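Local structure of penicillin-binding protein 2B (Streptococcus pneumoniae, 2WAD) at residues A[57-62]-A[302-307]; A[235-240]-A[267-272]. The protein is a penicillin-binding transpeptidase thought to form peptide cross-links between adjacent glycan strands of cell-wall peptidoglycan in the elongation machinery. All coordinates share one frame; numbering follows the deposited sequence.

Interaction 1: A[57-62]-A[302-307]; sequences SSARGE and GSKGKN. Unlike the reference sequence in segment 302-307: Lys-306 (reference Asn).
Ser-58 opens the contact by setting its CB 3.4 Å from Ser-303 O; its OG is hydrogen-bonded to Lys-279 O beyond the two segments. At Ala-59 the backbones join: Gly-305 N donates to Ala-59 O at 2.7 Å with an N-H...O angle of 170°, and the same oxygen takes a CA-H...O contact from Lys-304 CA. Arg-60 turns its CB away, its guanidinium forming salt bridges with Glu-269 and Glu-273, while its carbonyl O lies 3.8 Å from Lys-304 CE. Gly-61 brings its CA to 3.0 Å from Lys-306 O, nearly straight at the hydrogen (165°). That approach calls for glycine, since a CB here would collide with the same oxygen. Glu-62 crosses the extended Lys-304 chain at about a right angle, and its OE2 forms a salt bridge with Lys-304 NZ at 3.2 Å, weak as a hydrogen bond; NZ is also bonded to Gly-557 O. End-to-end directions 9° apart suit segments reaching strands 63-64 and 307-310, parallel neighbours in a mixed sheet. The chemistry implies a divided join: main chain supplies the short, straight bond and CA-H...O contacts, while Glu-62 and Lys-304 add much buried surface and a weak charged link.

Interaction 2: A[235-240]-A[267-272]; sequences GSVSSE and YLEKQY
Glu-269 reaches Gly-235 and Val-237 through a bent side chain: CG stands anti to the carbonyl carbon (chi1 -69°), and a turn at chi2 (-88°) carries CD to 3.4 Å from Val-237 CG2. That methyl is itself anti to its carbonyl carbon and touches the carboxylate as a group, with OE2 at 3.4 Å and OE1 at 3.6 Å. The two side chains cross at about a right angle. Because an aliphatic methyl meets CD and both oxygens, the contact is van der Waals in character. Closer to the helix backbone, Glu-269 CB lies 3.5 Å from Ser-236 O, and CG packs against the carbonyl group of Gly-235.

The direct contacts between the segments are therefore packing, and a water supplies the polar link, donating to Gly-235 O at 3.0 Å and to Glu-269 OE2 at 2.6 Å. The carboxylate also forms salt bridges with Arg-60 and, through OE2, Arg-223. Two guanidinium groups and a water donor would be expected to favour its ionised form.

Gly-235 CA sits 4.0 Å from Tyr-267 CB and at the edge of the tyrosine ring, near its plane. The glycine's backbone angles, with phi at 101° and psi near 180°, would jam a CB against the preceding carbonyl oxygen, and that CB would also come tight against Tyr-267 CB. Outside these pairings, Glu-269 joins Val-234 by a backbone hydrogen bond, and its side chain touches that residue. Gly-235 is the first residue to leave helical angles after helix 231-234, the position of a helix-terminating glycine. In the dimerisation domain, the arrangement is helix-to-loop packing: the exit of helix 231-234 lies against Tyr-267 and Glu-269 of the short helical segment 267-271.

How the interactions relate
Interactions 1 and 2 lie 13 Å apart between centres and meet directly: Arg-60 NE lies 2.7 Å from Glu-269 OE1 in their salt bridge and packs against Val-237 CG2. The arginine side chain thus connects loop 57-62 to both segments of interaction 2. Each contact is partly buried, with no fully exposed residue among those touching, but interaction 2 is nearer the chain centre (11 Å against 22 Å). Their chemistry differs with the elements joined. Interaction 1 joins two extended segments by a main-chain bond and an ion pair, whereas interaction 2 sets a loop against a helix through packing and water. Arg-223 also contacts both, through Gly-61 O and Glu-269 OE2.

Interaction 1: A[57-62]-A[302-307]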
# COMPACT_ATOMS: atom_id res chain seq x y z
N SER A 57 22.24 -15.02 -5.66
CA SER A 57 21.27 -13.96 -5.94
C SER A 57 21.64 -13.09 -7.14
O SER A 57 22.81 -12.97 -7.48
CB SER A 57 21.14 -13.06 -4.71
OG SER A 57 20.53 -13.75 -3.64
N SER A 58 20.65 -12.47 -7.76
CA SER A 58 20.93 -11.45 -8.78
C SER A 58 20.43 -10.07 -8.36
O SER A 58 20.09 -9.84 -7.19
CB SER A 58 20.31 -11.86 -10.11
OG SER A 58 20.94 -13.01 -10.64
N ALA A 59 20.42 -9.15 -9.32
CA ALA A 59 19.98 -7.77 -9.13
C ALA A 59 18.46 -7.64 -9.18
O ALA A 59 17.81 -8.31 -9.99
CB ALA A 59 20.60 -6.87 -10.18
N ARG A 60 17.92 -6.78 -8.33
CA ARG A 60 16.48 -6.53 -8.22
C ARG A 60 16.00 -5.68 -9.39
O ARG A 60 16.73 -4.79 -9.84
CB ARG A 60 16.15 -5.83 -6.90
CG ARG A 60 14.67 -5.87 -6.53
CD ARG A 60 14.40 -5.28 -5.14
NE ARG A 60 13.00 -5.42 -4.73
CZ ARG A 60 12.47 -6.53 -4.22
NH1 ARG A 60 13.22 -7.61 -4.07
NH2 ARG A 60 11.18 -6.55 -3.88
N GLY A 61 14.82 -6.00 -9.91
CA GLY A 61 14.18 -5.13 -10.89
C GLY A 61 13.87 -3.78 -10.27
O GLY A 61 13.93 -3.61 -9.04
N GLU A 62 13.53 -2.80 -11.10
CA GLU A 62 13.33 -1.44 -10.61
C GLU A 62 11.93 -0.91 -10.90
O GLU A 62 11.15 -1.57 -11.59
CB GLU A 62 14.41 -0.51 -11.18
CG GLU A 62 15.74 -0.61 -10.44
CD GLU A 62 16.92 -0.17 -11.29
OE1 GLU A 62 17.99 0.18 -10.73
OE2 GLU A 62 16.80 -0.18 -12.53
N GLY A 302 21.97 -16.22 -14.34
CA GLY A 302 21.07 -15.32 -13.66
C GLY A 302 20.81 -14.08 -14.49
O GLY A 302 21.54 -13.80 -15.44
N SER A 303 19.77 -13.36 -14.09
CA SER A 303 19.40 -12.09 -14.70
C SER A 303 18.75 -11.16 -13.68
O SER A 303 18.10 -11.60 -12.72
CB SER A 303 18.44 -12.31 -15.87
OG SER A 303 17.33 -13.11 -15.47
N LYS A 304 18.95 -9.86 -13.91
CA LYS A 304 18.23 -8.80 -13.24
C LYS A 304 16.73 -9.08 -13.20
O LYS A 304 16.14 -9.54 -14.18
CB LYS A 304 18.52 -7.47 -13.96
CG LYS A 304 17.85 -6.25 -13.34
CD LYS A 304 18.47 -4.97 -13.90
CE LYS A 304 17.79 -3.74 -13.33
NZ LYS A 304 18.72 -2.59 -13.25
N GLY A 305 16.12 -8.85 -12.04
CA GLY A 305 14.66 -8.91 -11.96
C GLY A 305 13.98 -8.04 -13.00
O GLY A 305 14.64 -7.22 -13.66
N LYS A 306 12.67 -8.24 -13.17
CA LYS A 306 11.92 -7.46 -14.14
C LYS A 306 11.49 -6.16 -13.48
O LYS A 306 11.65 -6.01 -12.26
CB LYS A 306 10.71 -8.21 -14.72
CG LYS A 306 11.04 -9.52 -15.46
CD LYS A 306 12.31 -9.42 -16.30
CE LYS A 306 12.77 -10.76 -16.84
NZ LYS A 306 14.12 -10.67 -17.49
N ASN A 307 10.98 -5.24 -14.28
CA ASN A 307 10.64 -3.90 -13.82
C ASN A 307 9.13 -3.73 -13.86
O ASN A 307 8.47 -4.38 -14.67
CB ASN A 307 11.30 -2.83 -14.71
CG ASN A 307 12.79 -3.08 -14.93
OD1 ASN A 307 13.20 -3.46 -16.02
ND2 ASN A 307 13.59 -2.88 -13.89

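Interaction 2: A[235-240]-A[267-272]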
# COMPACT_ATOMS: atom_id res chain seq x y z
N GLY A 235 8.06 1.55 -0.99
CA GLY A 235 8.30 0.57 0.06
C GLY A 235 9.78 0.36 0.30
O GLY A 235 10.62 1.02 -0.31
N SER A 236 10.12 -0.58 1.18
CA SER A 236 11.53 -0.88 1.42
C SER A 236 11.90 -2.32 1.09
O SER A 236 11.04 -3.18 0.90
CB SER A 236 11.92 -0.55 2.87
OG SER A 236 10.95 -1.11 3.75
N VAL A 237 13.21 -2.58 1.01
CA VAL A 237 13.74 -3.91 0.79
C VAL A 237 14.66 -4.24 1.97
O VAL A 237 15.36 -3.36 2.48
CB VAL A 237 14.55 -3.96 -0.53
CG1 VAL A 237 15.02 -5.37 -0.83
CG2 VAL A 237 13.71 -3.47 -1.68
N SER A 238 14.66 -5.50 2.39
CA SER A 238 15.56 -5.95 3.45
C SER A 238 17.02 -5.79 3.04
O SER A 238 17.38 -6.08 1.90
CB SER A 238 15.30 -7.41 3.78
OG SER A 238 15.87 -8.24 2.79
N SER A 239 17.86 -5.34 3.97
CA SER A 239 19.29 -5.19 3.73
C SER A 239 19.97 -6.55 3.66
O SER A 239 19.45 -7.55 4.14
CB SER A 239 19.90 -4.42 4.90
OG SER A 239 19.82 -5.22 6.08
N GLU A 240 21.15 -6.57 3.05
CA GLU A 240 21.99 -7.77 2.97
C GLU A 240 22.40 -8.28 4.35
O GLU A 240 22.47 -9.49 4.59
CB GLU A 240 23.25 -7.43 2.16
CG GLU A 240 24.27 -8.54 2.06
CD GLU A 240 25.38 -8.16 1.10
OE1 GLU A 240 25.91 -7.03 1.21
OE2 GLU A 240 25.71 -8.99 0.23
N TYR A 267 4.77 -2.22 1.05
CA TYR A 267 4.15 -1.58 -0.11
C TYR A 267 4.45 -2.23 -1.46
O TYR A 267 4.49 -3.46 -1.55
CB TYR A 267 4.38 -0.06 -0.06
CG TYR A 267 3.90 0.46 1.28
CD1 TYR A 267 4.81 0.93 2.23
CD2 TYR A 267 2.54 0.41 1.62
CE1 TYR A 267 4.37 1.37 3.48
CE2 TYR A 267 2.10 0.84 2.85
CZ TYR A 267 3.03 1.32 3.78
OH TYR A 267 2.61 1.74 5.01
N LEU A 268 4.69 -1.43 -2.50
CA LEU A 268 5.00 -1.99 -3.82
C LEU A 268 6.16 -3.01 -3.85
O LEU A 268 6.08 -4.02 -4.56
CB LEU A 268 5.23 -0.89 -4.86
CG LEU A 268 4.09 0.06 -5.26
CD1 LEU A 268 4.57 1.03 -6.35
CD2 LEU A 268 2.86 -0.73 -5.72
N GLU A 269 7.23 -2.76 -3.11
CA GLU A 269 8.40 -3.65 -3.19
C GLU A 269 7.96 -5.01 -2.70
O GLU A 269 8.41 -6.02 -3.22
CB GLU A 269 9.59 -3.19 -2.34
CG GLU A 269 10.30 -1.92 -2.79
CD GLU A 269 11.40 -2.17 -3.79
OE1 GLU A 269 11.41 -3.24 -4.45
OE2 GLU A 269 12.27 -1.28 -3.92
N LYS A 270 7.08 -5.03 -1.71
CA LYS A 270 6.57 -6.29 -1.19
C LYS A 270 5.52 -6.89 -2.12
O LYS A 270 5.57 -8.07 -2.44
CB LYS A 270 6.01 -6.11 0.22
CG LYS A 270 5.49 -7.40 0.87
CD LYS A 270 5.17 -7.19 2.34
CE LYS A 270 4.24 -8.28 2.84
NZ LYS A 270 4.35 -8.40 4.31
N GLN A 271 4.55 -6.08 -2.53
CA GLN A 271 3.48 -6.58 -3.38
C GLN A 271 3.99 -7.28 -4.65
O GLN A 271 3.44 -8.31 -5.05
CB GLN A 271 2.52 -5.44 -3.73
CG GLN A 271 1.30 -5.89 -4.45
CD GLN A 271 0.32 -6.60 -3.53
OE1 GLN A 271 -0.72 -7.08 -3.98
NE2 GLN A 271 0.66 -6.67 -2.24
N TYR A 272 5.02 -6.72 -5.27
CA TYR A 272 5.52 -7.22 -6.55
C TYR A 272 6.88 -7.90 -6.42
O TYR A 272 7.63 -8.00 -7.39
CB TYR A 272 5.55 -6.10 -7.60
CG TYR A 272 4.15 -5.69 -8.00
CD1 TYR A 272 3.48 -4.69 -7.31
CD2 TYR A 272 3.47 -6.37 -9.00
CE1 TYR A 272 2.17 -4.33 -7.64
CE2 TYR A 272 2.18 -6.02 -9.34
CZ TYR A 272 1.53 -5.01 -8.67
OH TYR A 272 0.24 -4.68 -9.01
O HOH W 1 12.99 0.03 -1.83